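Local coordinates for solute-binding periplasmic protein of iron/siderophore ABC transporter (Yersinia pestis, PDB 6B2Y) that probably binds a chelated iron or related transition metal in the periplasm and hands it to an ABC transporter for uptake, at residues Phe66-Leu71 / Asn335-Val340; Lys90-Thr95 / Trp330-Asn335; Pro216-Glu221 / Ile275-Gly280. All blocks are in the same frame, centred on the assembly; numbering follows the deposited sequence.

How the interactions relate
Interactions 1 and 2 join the two lobes near the centre of the molecule, whereas interaction 3 belongs to the sheet of the C-terminal lobe. The centres of interactions 1 and 2 are about 11 Å apart. They share Asn335 and are joined by a hydrogen bond between Tyr67 and Asp92. Interaction 3 lies about 18 Å from interaction 2 and about 22 Å from interaction 1, centre to centre; it reaches 330-335 through His331, whose ND1 and N hydrogen-bond to Ser279 OG and Gly280 O. Along the chain the three are nested: 216-221/275-280 inside 90-95/330-335, itself inside 66-71/335-340. The run after strand 326-330 thus ties its own sheet to the N-terminal lobe.

Interaction 1 (Phe66-Leu71 / Asn335-Val340); sequences FYAVSL and NSPYNV
Pro337 and Tyr338 lie against helix 66-70, the first through its pyrrolidine ring and the second with its phenol. CG of Pro337 packs 3.6 Å from CA of Ala68, and Leu71 CD1 approaches the same atom at 3.7 Å as the leucine and proline side chains pass in opposite senses. Next to this, CE2 of Tyr338 is touched by Leu71 CD2 at 3.6 Å and also meets the backbone O of Tyr67.

At the far end of the phenol, Tyr338 OH donates to Ser70 OG (3.0 Å), which lies near the plane of the ring, at its edge. Ser70 OG in turn donates to the carbonyl O of Tyr67, 2.7 Å away. The serine manages this because OG stands between the backbone N and the carbonyl carbon (chi1 76°), turned back over the preceding turn of helix. Two hydroxyls and a backbone oxygen therefore form a short directed chain in a buried setting.

An ST turn leads into the tyrosine: Tyr338 N donates to Ser336 OG at 3.0 Å. That OG also packs on CB of Tyr67, whose hydroxyl goes on to bond Asp92. A bound sodium ion lies about 3 Å from the side chain of Tyr338.

Helix 168-182 covers Ala68 through Leu179, and both Leu71 and Pro337 through Met176. Leu367 of helix 360-371 touches Leu71 and Tyr338, while Tyr192 of helix 186-207 bonds to Pro337 O. Segment 335-340 itself lies in the loop between strand 326-330 and helix 340-350.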
# COMPACT_ATOMS: atom_id res chain seq x y z
N PHE A 66 1.55 -4.80 -8.90
CA PHE A 66 0.32 -5.13 -9.59
C PHE A 66 -0.82 -4.21 -9.21
O PHE A 66 -1.67 -3.90 -10.05
CB PHE A 66 -0.05 -6.59 -9.30
CG PHE A 66 -1.41 -6.97 -9.82
CD1 PHE A 66 -1.66 -7.01 -11.18
CD2 PHE A 66 -2.44 -7.28 -8.94
CE1 PHE A 66 -2.91 -7.36 -11.65
CE2 PHE A 66 -3.69 -7.62 -9.41
CZ PHE A 66 -3.92 -7.66 -10.78
N TYR A 67 -0.87 -3.74 -7.95
CA TYR A 67 -1.94 -2.82 -7.58
C TYR A 67 -1.95 -1.61 -8.50
O TYR A 67 -3.00 -1.21 -9.00
CB TYR A 67 -1.81 -2.35 -6.13
CG TYR A 67 -1.72 -3.43 -5.09
CD1 TYR A 67 -2.58 -4.53 -5.08
CD2 TYR A 67 -0.77 -3.34 -4.07
CE1 TYR A 67 -2.48 -5.51 -4.09
CE2 TYR A 67 -0.66 -4.31 -3.09
CZ TYR A 67 -1.52 -5.39 -3.11
OH TYR A 67 -1.39 -6.33 -2.12
N ALA A 68 -0.78 -1.03 -8.74
CA ALA A 68 -0.71 0.17 -9.57
C ALA A 68 -1.06 -0.15 -11.02
O ALA A 68 -1.81 0.59 -11.66
CB ALA A 68 0.68 0.80 -9.47
N VAL A 69 -0.56 -1.28 -11.52
CA VAL A 69 -0.81 -1.65 -12.91
C VAL A 69 -2.28 -1.99 -13.12
O VAL A 69 -2.85 -1.66 -14.17
CB VAL A 69 0.13 -2.80 -13.31
CG1 VAL A 69 -0.28 -3.43 -14.66
CG2 VAL A 69 1.55 -2.29 -13.38
N SER A 70 -2.93 -2.58 -12.11
CA SER A 70 -4.35 -2.93 -12.23
C SER A 70 -5.22 -1.72 -12.54
O SER A 70 -6.27 -1.87 -13.20
CB SER A 70 -4.83 -3.62 -10.95
OG SER A 70 -5.02 -2.68 -9.89
N LEU A 71 -4.83 -0.52 -12.07
CA LEU A 71 -5.64 0.67 -12.32
C LEU A 71 -5.63 1.10 -13.78
O LEU A 71 -6.47 1.93 -14.16
CB LEU A 71 -5.14 1.83 -11.45
CG LEU A 71 -5.26 1.59 -9.94
CD1 LEU A 71 -4.47 2.65 -9.17
CD2 LEU A 71 -6.71 1.56 -9.48
N ASN A 335 2.32 0.77 0.35
CA ASN A 335 3.01 0.79 -0.95
C ASN A 335 2.00 0.52 -2.06
O ASN A 335 2.11 -0.46 -2.81
CB ASN A 335 4.15 -0.23 -0.97
CG ASN A 335 5.07 -0.04 -2.14
OD1 ASN A 335 5.04 1.01 -2.79
ND2 ASN A 335 5.91 -1.03 -2.42
N SER A 336 0.99 1.38 -2.18
CA SER A 336 -0.05 1.16 -3.20
C SER A 336 -0.75 2.47 -3.51
O SER A 336 -1.10 3.19 -2.58
CB SER A 336 -1.10 0.15 -2.72
OG SER A 336 -2.26 0.24 -3.54
N PRO A 337 -1.03 2.77 -4.78
CA PRO A 337 -1.80 3.98 -5.09
C PRO A 337 -3.25 3.92 -4.62
O PRO A 337 -3.96 4.95 -4.70
CB PRO A 337 -1.72 4.08 -6.62
CG PRO A 337 -1.46 2.64 -7.06
CD PRO A 337 -0.61 2.04 -6.00
N TYR A 338 -3.71 2.78 -4.10
CA TYR A 338 -5.01 2.75 -3.45
C TYR A 338 -4.99 3.47 -2.11
O TYR A 338 -6.03 3.54 -1.44
CB TYR A 338 -5.48 1.31 -3.18
CG TYR A 338 -5.82 0.40 -4.33
CD1 TYR A 338 -6.68 -0.68 -4.13
CD2 TYR A 338 -5.25 0.55 -5.60
CE1 TYR A 338 -6.99 -1.55 -5.15
CE2 TYR A 338 -5.55 -0.32 -6.63
CZ TYR A 338 -6.41 -1.38 -6.40
OH TYR A 338 -6.71 -2.26 -7.41
N ASN A 339 -3.84 4.00 -1.70
CA ASN A 339 -3.65 4.51 -0.34
C ASN A 339 -4.59 5.66 0.02
O ASN A 339 -4.67 6.01 1.20
CB ASN A 339 -2.18 4.92 -0.13
CG ASN A 339 -1.73 6.09 -1.02
OD1 ASN A 339 -2.47 7.06 -1.21
ND2 ASN A 339 -0.51 6.00 -1.55
N VAL A 340 -5.30 6.25 -0.95
CA VAL A 340 -6.28 7.28 -0.60
C VAL A 340 -7.32 6.70 0.36
O VAL A 340 -7.90 7.43 1.18
CB VAL A 340 -6.93 7.88 -1.87
CG1 VAL A 340 -7.56 6.81 -2.75
CG2 VAL A 340 -7.97 8.98 -1.52
O HOH W 1 1.34 -0.99 -6.07

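Interaction 2 (Lys90-Thr95 / Trp330-Asn335); sequences KLDPQT and WHNYYN
Asp92 meets the rim of the Trp330 indole, its OD2 lying 3.4 Å from CZ2 and close to the ring plane. The two side chains cross at about a right angle, with the carboxylate turned 57° from the plane of the indole. An anion at the C-H edge of an aromatic ring is a plausible electrostatic match, although no hydrogen bond crosses between the segments directly. CG of Asp92 is anti to the backbone N (chi1 -164°), on the side of the tryptophan.

One carboxylate oxygen has several neighbours. Thr95 OG1 donates to OD2 at 2.7 Å, coming from 36° above the carboxylate plane, and Tyr67 OH bonds to the same oxygen. OD1 takes a weak capping bond from Thr95 N, making Asp92 the N-cap of helix 93-102, at the junction with helix 87-91. The helix start would be expected to steady the negative charge.

Here the N-terminal lobe, which supplies Asp92, faces the 3-10 segment 331-334 that follows strand 326-330 of the other lobe, an arrangement consistent with the two-lobed build of periplasmic binding proteins, whose ligand is held between the lobes.

Asn332 lies beside the same carboxylate, with ND2 3.9 Å from Asp92 OD2. Its CB rests over one face of the Trp330 indole, 3.4 Å above the plane and toward the rim. A water accepts from Asn332 ND2 at 3.0 Å and lies 2.7 Å from Leu91 O, linking the amide to the end of helix 87-91. Asn332 OD1 accepts from Arg64. At the rim of Trp330, across the six-membered ring from CZ2, CE3 stands 3.5 Å above the centre of the Tyr333 ring.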
# COMPACT_ATOMS: atom_id res chain seq x y z
N LYS A 90 2.54 -14.39 -2.43
CA LYS A 90 2.98 -14.91 -1.14
C LYS A 90 2.58 -14.01 0.03
O LYS A 90 2.23 -14.51 1.11
CB LYS A 90 4.49 -15.09 -1.16
CG LYS A 90 4.99 -15.90 0.03
CD LYS A 90 6.33 -15.39 0.54
CE LYS A 90 6.78 -16.22 1.74
NZ LYS A 90 7.76 -17.28 1.37
N LEU A 91 2.61 -12.69 -0.16
CA LEU A 91 2.31 -11.77 0.92
C LEU A 91 0.91 -11.18 0.83
O LEU A 91 0.43 -10.60 1.81
CB LEU A 91 3.35 -10.64 0.97
CG LEU A 91 4.77 -11.11 1.29
CD1 LEU A 91 5.71 -9.93 1.49
CD2 LEU A 91 4.79 -12.04 2.51
N ASP A 92 0.23 -11.32 -0.30
CA ASP A 92 -1.19 -10.96 -0.41
C ASP A 92 -1.99 -12.11 -1.02
O ASP A 92 -2.66 -11.94 -2.04
CB ASP A 92 -1.36 -9.69 -1.25
CG ASP A 92 -2.74 -9.07 -1.08
OD1 ASP A 92 -3.55 -9.64 -0.32
OD2 ASP A 92 -3.01 -8.00 -1.69
N PRO A 93 -1.98 -13.28 -0.37
CA PRO A 93 -2.76 -14.42 -0.90
C PRO A 93 -4.25 -14.16 -1.04
O PRO A 93 -4.89 -14.77 -1.91
CB PRO A 93 -2.49 -15.53 0.13
CG PRO A 93 -2.10 -14.80 1.38
CD PRO A 93 -1.30 -13.63 0.89
N GLN A 94 -4.82 -13.30 -0.19
CA GLN A 94 -6.26 -13.06 -0.28
C GLN A 94 -6.62 -12.37 -1.59
O GLN A 94 -7.55 -12.79 -2.28
CB GLN A 94 -6.72 -12.24 0.91
CG GLN A 94 -6.46 -12.92 2.24
CD GLN A 94 -6.86 -12.03 3.38
OE1 GLN A 94 -7.98 -11.52 3.41
NE2 GLN A 94 -5.93 -11.79 4.30
N THR A 95 -5.93 -11.27 -1.92
CA THR A 95 -6.20 -10.62 -3.20
C THR A 95 -5.93 -11.57 -4.36
O THR A 95 -6.71 -11.61 -5.32
CB THR A 95 -5.37 -9.35 -3.34
OG1 THR A 95 -5.63 -8.49 -2.24
CG2 THR A 95 -5.71 -8.62 -4.63
N TRP A 330 -5.07 -1.78 6.72
CA TRP A 330 -4.42 -2.78 5.87
C TRP A 330 -3.00 -2.35 5.51
O TRP A 330 -2.79 -1.25 5.00
CB TRP A 330 -5.25 -2.98 4.61
CG TRP A 330 -4.89 -4.14 3.71
CD1 TRP A 330 -4.84 -5.46 4.05
CD2 TRP A 330 -4.62 -4.07 2.31
NE1 TRP A 330 -4.54 -6.23 2.94
CE2 TRP A 330 -4.40 -5.40 1.86
CE3 TRP A 330 -4.55 -3.02 1.38
CZ2 TRP A 330 -4.10 -5.70 0.54
CZ3 TRP A 330 -4.25 -3.32 0.05
CH2 TRP A 330 -4.02 -4.65 -0.35
N HIS A 331 -2.04 -3.23 5.77
CA HIS A 331 -0.65 -2.82 5.67
C HIS A 331 -0.24 -2.49 4.24
O HIS A 331 0.58 -1.59 4.03
CB HIS A 331 0.28 -3.89 6.22
CG HIS A 331 1.72 -3.52 6.09
ND1 HIS A 331 2.29 -2.52 6.86
CD2 HIS A 331 2.68 -3.96 5.25
CE1 HIS A 331 3.55 -2.38 6.50
NE2 HIS A 331 3.82 -3.24 5.54
N ASN A 332 -0.81 -3.18 3.26
CA ASN A 332 -0.35 -2.98 1.89
C ASN A 332 -0.67 -1.60 1.34
O ASN A 332 -0.12 -1.24 0.29
CB ASN A 332 -0.92 -4.07 0.98
CG ASN A 332 -0.27 -5.41 1.24
OD1 ASN A 332 0.94 -5.51 1.37
ND2 ASN A 332 -1.10 -6.46 1.32
N TYR A 333 -1.51 -0.81 2.03
CA TYR A 333 -1.63 0.60 1.66
C TYR A 333 -0.31 1.35 1.87
O TYR A 333 -0.19 2.52 1.44
CB TYR A 333 -2.76 1.29 2.45
CG TYR A 333 -4.17 0.81 2.08
CD1 TYR A 333 -4.57 0.66 0.76
CD2 TYR A 333 -5.10 0.53 3.08
CE1 TYR A 333 -5.86 0.22 0.44
CE2 TYR A 333 -6.38 0.09 2.77
CZ TYR A 333 -6.75 -0.07 1.46
OH TYR A 333 -8.04 -0.51 1.19
N TYR A 334 0.69 0.73 2.52
CA TYR A 334 1.97 1.40 2.69
C TYR A 334 2.77 1.45 1.40
O TYR A 334 3.81 2.13 1.35
CB TYR A 334 2.76 0.70 3.82
CG TYR A 334 3.60 -0.48 3.39
CD1 TYR A 334 4.96 -0.55 3.70
CD2 TYR A 334 3.05 -1.53 2.66
CE1 TYR A 334 5.73 -1.62 3.29
CE2 TYR A 334 3.81 -2.60 2.26
CZ TYR A 334 5.14 -2.64 2.58
OH TYR A 334 5.91 -3.72 2.18
N ASN A 335 2.32 0.77 0.35
CA ASN A 335 3.01 0.79 -0.95
C ASN A 335 2.00 0.52 -2.06
O ASN A 335 2.11 -0.46 -2.81
CB ASN A 335 4.15 -0.23 -0.97
CG ASN A 335 5.07 -0.04 -2.14
OD1 ASN A 335 5.04 1.01 -2.79
ND2 ASN A 335 5.91 -1.03 -2.42
O HOH W 2 -1.39 -8.95 2.93

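Interaction 3 (Pro216-Glu221 / Ile275-Gly280); sequences PSVFIE and IYIASG
Strands 217-221 and 275-280 are parallel neighbours inside the mixed sheet of the C-terminal lobe, with 249-250 beyond the first and 326-330 beyond the second. Their axes approach to 4.6 Å, and the register pairs Val218 with Ile275, Phe219 with Tyr276, Ile220 with Ile277 and Glu221 with Ala278. Five backbone hydrogen bonds hold the pair: Ser217 O accepts from Ile275 N, Ile275 O from Phe219 N, Phe219 O from Ile277 N, Ile277 O from Glu221 N, and Glu221 O from Ser279 N.

The face bearing Val218, Ile220, Ile275 and Ile277 is aliphatic. Its tightest point is Ile220 CD1 against Ile277 CG2 at 3.5 Å, closer than usual for carbons, and Val218 CG1 touches Ile277 CD1 at 3.9 Å. Phe346 and Phe350 of helix 340-350 lie over this face, and Ile243 of helix 239-245 packs on Val218 and Ile220.

On the other face Tyr276 OH donates to Glu221 OE2 at 2.6 Å, reaching the anti side of the carboxylate from 30° out of its plane. The glutamate arrives extended, with CG anti to the backbone N (chi1 -169°), and its carboxylate is turned 70° from the phenol ring. Arg312 forms a salt bridge with the same oxygen, so this buried charge has a cationic partner. Nearby, Phe219 CD2 packs on Tyr276 CD1 at 4.3 Å.

Parallel strands packed against helices, in the order 249-250, 217-221, 275-280, 326-330, with 381-383 closing the sheet antiparallel, are consistent with the Rossmann-like alpha/beta lobe of a periplasmic binding protein.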
# COMPACT_ATOMS: atom_id res chain seq x y z
N PRO A 216 -4.59 15.58 16.97
CA PRO A 216 -4.26 14.45 17.86
C PRO A 216 -2.89 13.88 17.53
O PRO A 216 -2.49 13.80 16.37
CB PRO A 216 -5.37 13.44 17.55
CG PRO A 216 -5.70 13.71 16.11
CD PRO A 216 -5.59 15.21 15.96
N SER A 217 -2.17 13.46 18.58
CA SER A 217 -0.91 12.77 18.36
C SER A 217 -1.22 11.33 18.00
O SER A 217 -2.20 10.75 18.48
CB SER A 217 -0.02 12.84 19.61
OG SER A 217 -0.69 12.35 20.75
N VAL A 218 -0.42 10.77 17.11
CA VAL A 218 -0.72 9.48 16.49
C VAL A 218 0.54 8.65 16.46
O VAL A 218 1.61 9.13 16.07
CB VAL A 218 -1.25 9.65 15.04
CG1 VAL A 218 -1.56 8.25 14.43
CG2 VAL A 218 -2.47 10.56 14.99
N PHE A 219 0.41 7.37 16.83
CA PHE A 219 1.47 6.40 16.59
C PHE A 219 0.91 5.28 15.73
O PHE A 219 -0.13 4.71 16.06
CB PHE A 219 2.02 5.81 17.89
CG PHE A 219 3.12 4.80 17.65
CD1 PHE A 219 4.36 5.22 17.18
CD2 PHE A 219 2.90 3.45 17.84
CE1 PHE A 219 5.37 4.30 16.94
CE2 PHE A 219 3.92 2.53 17.60
CZ PHE A 219 5.15 2.96 17.15
N ILE A 220 1.60 4.97 14.63
CA ILE A 220 1.24 3.83 13.79
C ILE A 220 2.29 2.73 13.96
O ILE A 220 3.49 2.95 13.72
CB ILE A 220 1.07 4.22 12.31
CG1 ILE A 220 0.59 2.99 11.51
CG2 ILE A 220 2.36 4.76 11.72
CD1 ILE A 220 -0.51 3.29 10.54
N GLU A 221 1.85 1.55 14.38
CA GLU A 221 2.73 0.40 14.49
C GLU A 221 2.53 -0.44 13.23
O GLU A 221 1.51 -1.12 13.09
CB GLU A 221 2.43 -0.41 15.75
CG GLU A 221 3.50 -1.44 16.02
CD GLU A 221 3.17 -2.35 17.17
OE1 GLU A 221 3.90 -3.34 17.35
OE2 GLU A 221 2.18 -2.08 17.88
N ILE A 275 -3.88 8.64 19.74
CA ILE A 275 -4.49 7.66 18.85
C ILE A 275 -3.45 6.60 18.51
O ILE A 275 -2.28 6.92 18.27
CB ILE A 275 -5.02 8.35 17.58
CG1 ILE A 275 -6.21 9.25 17.92
CG2 ILE A 275 -5.41 7.33 16.51
CD1 ILE A 275 -6.70 10.08 16.76
N TYR A 276 -3.88 5.33 18.49
CA TYR A 276 -3.02 4.20 18.16
C TYR A 276 -3.57 3.50 16.93
O TYR A 276 -4.77 3.22 16.86
CB TYR A 276 -2.91 3.21 19.33
CG TYR A 276 -2.25 1.90 18.93
CD1 TYR A 276 -0.87 1.76 18.98
CD2 TYR A 276 -3.00 0.82 18.51
CE1 TYR A 276 -0.25 0.58 18.61
CE2 TYR A 276 -2.39 -0.38 18.12
CZ TYR A 276 -1.02 -0.49 18.19
OH TYR A 276 -0.40 -1.66 17.81
N ILE A 277 -2.69 3.23 15.96
CA ILE A 277 -3.05 2.52 14.74
C ILE A 277 -2.10 1.35 14.58
O ILE A 277 -0.88 1.51 14.71
CB ILE A 277 -2.96 3.43 13.49
CG1 ILE A 277 -3.75 4.72 13.69
CG2 ILE A 277 -3.50 2.70 12.26
CD1 ILE A 277 -3.74 5.62 12.45
N ALA A 278 -2.65 0.18 14.26
CA ALA A 278 -1.86 -0.99 13.89
C ALA A 278 -2.10 -1.31 12.42
O ALA A 278 -3.23 -1.23 11.94
CB ALA A 278 -2.24 -2.21 14.75
N SER A 279 -1.05 -1.69 11.70
CA SER A 279 -1.22 -2.19 10.34
C SER A 279 -0.97 -3.68 10.30
O SER A 279 -0.17 -4.22 11.09
CB SER A 279 -0.28 -1.50 9.32
OG SER A 279 0.99 -2.12 9.27
N GLY A 280 -1.64 -4.35 9.37
CA GLY A 280 -1.41 -5.77 9.19
C GLY A 280 -2.16 -6.29 7.98
O GLY A 280 -2.95 -5.58 7.36